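Local coordinates for initiator protein NS1 (Murine minute virus, PDB 4R94), which nicks viral DNA at the replication origin with its N-terminal endonuclease domain and unwinds it as an ATP-driven helicase, initiating and directing viral DNA replication, at residues K49-D54 and V158-V163. Numbering follows the deposited sequence.
Sequences KELQED and VTACNV
Lys49 N donates to Ala160 O (3.1 Å), in the plane of that carbonyl and with an N-H...O angle of 155°; it is the one direct hydrogen bond between 49-54 and 158-163, and it uses a carbonyl in the last turn of helix 142-160. Two waters extend the polar link. Lys49 CG stands anti to the carbonyl carbon (chi1 -70°), and the extended chain beyond it runs over the carbonyl oxygens at and just past the end of the helix, CB lying 3.3 Å from Ala160 O and CE 3.4 Å from Cys161 O. Through water the ammonium group reaches Thr159 O and Cys161 O: one water accepts from Lys49 NZ at 3.0 Å and lies within bonding distance of both oxygens, while a second links NZ to Thr159 O, to which it donates at 2.6 Å. A lysine charge so placed probably offsets the negative end of the helix dipole.

Apolar contact comes from Leu51, whose CD1 meets Thr159 CG2 at 3.7 Å and, less closely, Ala160 CB at 4.2 Å. The Thr159 hydroxyl is turned to its own helix, hydrogen-bonding to Arg155 O. Beyond the helix end, Asn162 OD1 accepts from Lys48 N.

A lysine side chain thus lies over the carbonyls at the C-terminal end of helix 142-160, water-bridged to them, tying that end to the loop before helix 54-70 in the nickase domain, away from the magnesium site.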
loop_
_atom_site.group_PDB
_atom_site.type_symbol
_atom_site.label_atom_id
_atom_site.label_comp_id
_atom_site.label_asym_id
_atom_site.label_seq_id
_atom_site.Cartn_x
_atom_site.Cartn_y
_atom_site.Cartn_z
ATOM N N LYS A 49 -5.161 13.801 9.705
ATOM C CA LYS A 49 -6.468 13.709 10.355
ATOM C C LYS A 49 -6.817 12.245 10.572
ATOM O O LYS A 49 -6.639 11.401 9.677
ATOM C CB LYS A 49 -7.561 14.389 9.526
ATOM C CG LYS A 49 -7.481 15.887 9.462
ATOM C CD LYS A 49 -8.790 16.448 8.916
ATOM C CE LYS A 49 -8.831 17.962 8.984
ATOM N NZ LYS A 49 -10.045 18.520 8.308
ATOM N N GLU A 50 -7.274 11.918 11.775
ATOM C CA GLU A 50 -7.809 10.591 12.019
ATOM C C GLU A 50 -9.319 10.692 11.931
ATOM O O GLU A 50 -9.979 11.210 12.831
ATOM C CB GLU A 50 -7.351 10.048 13.373
ATOM C CG GLU A 50 -5.864 9.700 13.409
ATOM C CD GLU A 50 -5.389 9.336 14.805
ATOM O OE1 GLU A 50 -5.492 8.151 15.183
ATOM O OE2 GLU A 50 -4.921 10.243 15.526
ATOM N N LEU A 51 -9.855 10.219 10.816
ATOM C CA LEU A 51 -11.267 10.366 10.531
ATOM C C LEU A 51 -12.076 9.338 11.312
ATOM O O LEU A 51 -11.735 8.158 11.356
ATOM C CB LEU A 51 -11.505 10.245 9.027
ATOM C CG LEU A 51 -10.653 11.258 8.247
ATOM C CD1 LEU A 51 -10.743 10.975 6.745
ATOM C CD2 LEU A 51 -11.063 12.707 8.555
ATOM N N GLN A 52 -13.160 9.799 11.925
ATOM C CA GLN A 52 -13.878 9.005 12.913
ATOM C C GLN A 52 -14.885 8.044 12.312
ATOM O O GLN A 52 -15.890 7.711 12.940
ATOM C CB GLN A 52 -14.577 9.940 13.899
ATOM C CG GLN A 52 -13.599 10.692 14.774
ATOM C CD GLN A 52 -12.659 9.749 15.495
ATOM O OE1 GLN A 52 -13.081 8.968 16.351
ATOM N NE2 GLN A 52 -11.379 9.802 15.143
ATOM N N GLU A 53 -14.616 7.613 11.089
ATOM C CA GLU A 53 -15.414 6.598 10.424
ATOM C C GLU A 53 -15.047 5.245 11.022
ATOM O O GLU A 53 -13.866 4.939 11.188
ATOM C CB GLU A 53 -15.168 6.643 8.913
ATOM C CG GLU A 53 -16.237 5.971 8.069
ATOM C CD GLU A 53 -16.043 4.483 7.969
ATOM O OE1 GLU A 53 -14.897 4.059 7.727
ATOM O OE2 GLU A 53 -17.030 3.732 8.134
ATOM N N ASP A 54 -16.049 4.441 11.370
ATOM C CA ASP A 54 -15.799 3.208 12.121
ATOM C C ASP A 54 -14.834 2.248 11.422
ATOM O O ASP A 54 -13.916 1.738 12.060
ATOM C CB ASP A 54 -17.109 2.472 12.414
ATOM C CG ASP A 54 -17.853 3.059 13.599
ATOM O OD1 ASP A 54 -17.218 3.761 14.419
ATOM O OD2 ASP A 54 -19.074 2.814 13.712
ATOM N N VAL A 158 -8.015 14.247 0.421
ATOM C CA VAL A 158 -8.485 15.611 0.668
ATOM C C VAL A 158 -9.262 15.662 1.987
ATOM O O VAL A 158 -9.225 16.665 2.705
ATOM C CB VAL A 158 -9.341 16.120 -0.522
ATOM C CG1 VAL A 158 -10.127 17.380 -0.150
ATOM C CG2 VAL A 158 -8.429 16.324 -1.774
ATOM N N THR A 159 -9.933 14.574 2.336
ATOM C CA THR A 159 -10.651 14.548 3.615
ATOM C C THR A 159 -9.677 14.433 4.795
ATOM O O THR A 159 -9.917 15.002 5.868
ATOM C CB THR A 159 -11.669 13.398 3.663
ATOM O OG1 THR A 159 -12.450 13.401 2.458
ATOM C CG2 THR A 159 -12.607 13.551 4.868
ATOM N N ALA A 160 -8.558 13.738 4.591
ATOM C CA ALA A 160 -7.603 13.501 5.678
ATOM C C ALA A 160 -6.549 14.605 5.808
ATOM O O ALA A 160 -5.794 14.619 6.775
ATOM C CB ALA A 160 -6.914 12.147 5.482
ATOM N N CYS A 161 -6.482 15.507 4.832
ATOM C CA CYS A 161 -5.451 16.545 4.832
ATOM C C CYS A 161 -5.528 17.393 6.099
ATOM O O CYS A 161 -6.606 17.872 6.438
ATOM C CB CYS A 161 -5.598 17.432 3.597
ATOM S SG CYS A 161 -4.246 18.616 3.407
ATOM N N ASN A 162 -4.401 17.583 6.790
ATOM C CA ASN A 162 -4.412 18.371 8.030
ATOM C C ASN A 162 -4.039 19.839 7.823
ATOM O O ASN A 162 -4.032 20.623 8.782
ATOM C CB ASN A 162 -3.499 17.745 9.107
ATOM C CG ASN A 162 -2.041 17.585 8.664
ATOM O OD1 ASN A 162 -1.560 16.468 8.464
ATOM N ND2 ASN A 162 -1.325 18.700 8.547
ATOM N N VAL A 163 -3.749 20.219 6.584
ATOM C CA VAL A 163 -3.474 21.617 6.272
ATOM C C VAL A 163 -4.811 22.326 6.090
ATOM O O VAL A 163 -5.690 21.815 5.409
ATOM C CB VAL A 163 -2.605 21.771 5.015
ATOM C CG1 VAL A 163 -2.377 23.249 4.694
ATOM C CG2 VAL A 163 -1.270 21.047 5.194
HETATM O O HOH W 1 -9.149 17.974 5.542
HETATM O O HOH W 2 -11.880 16.368 6.806
#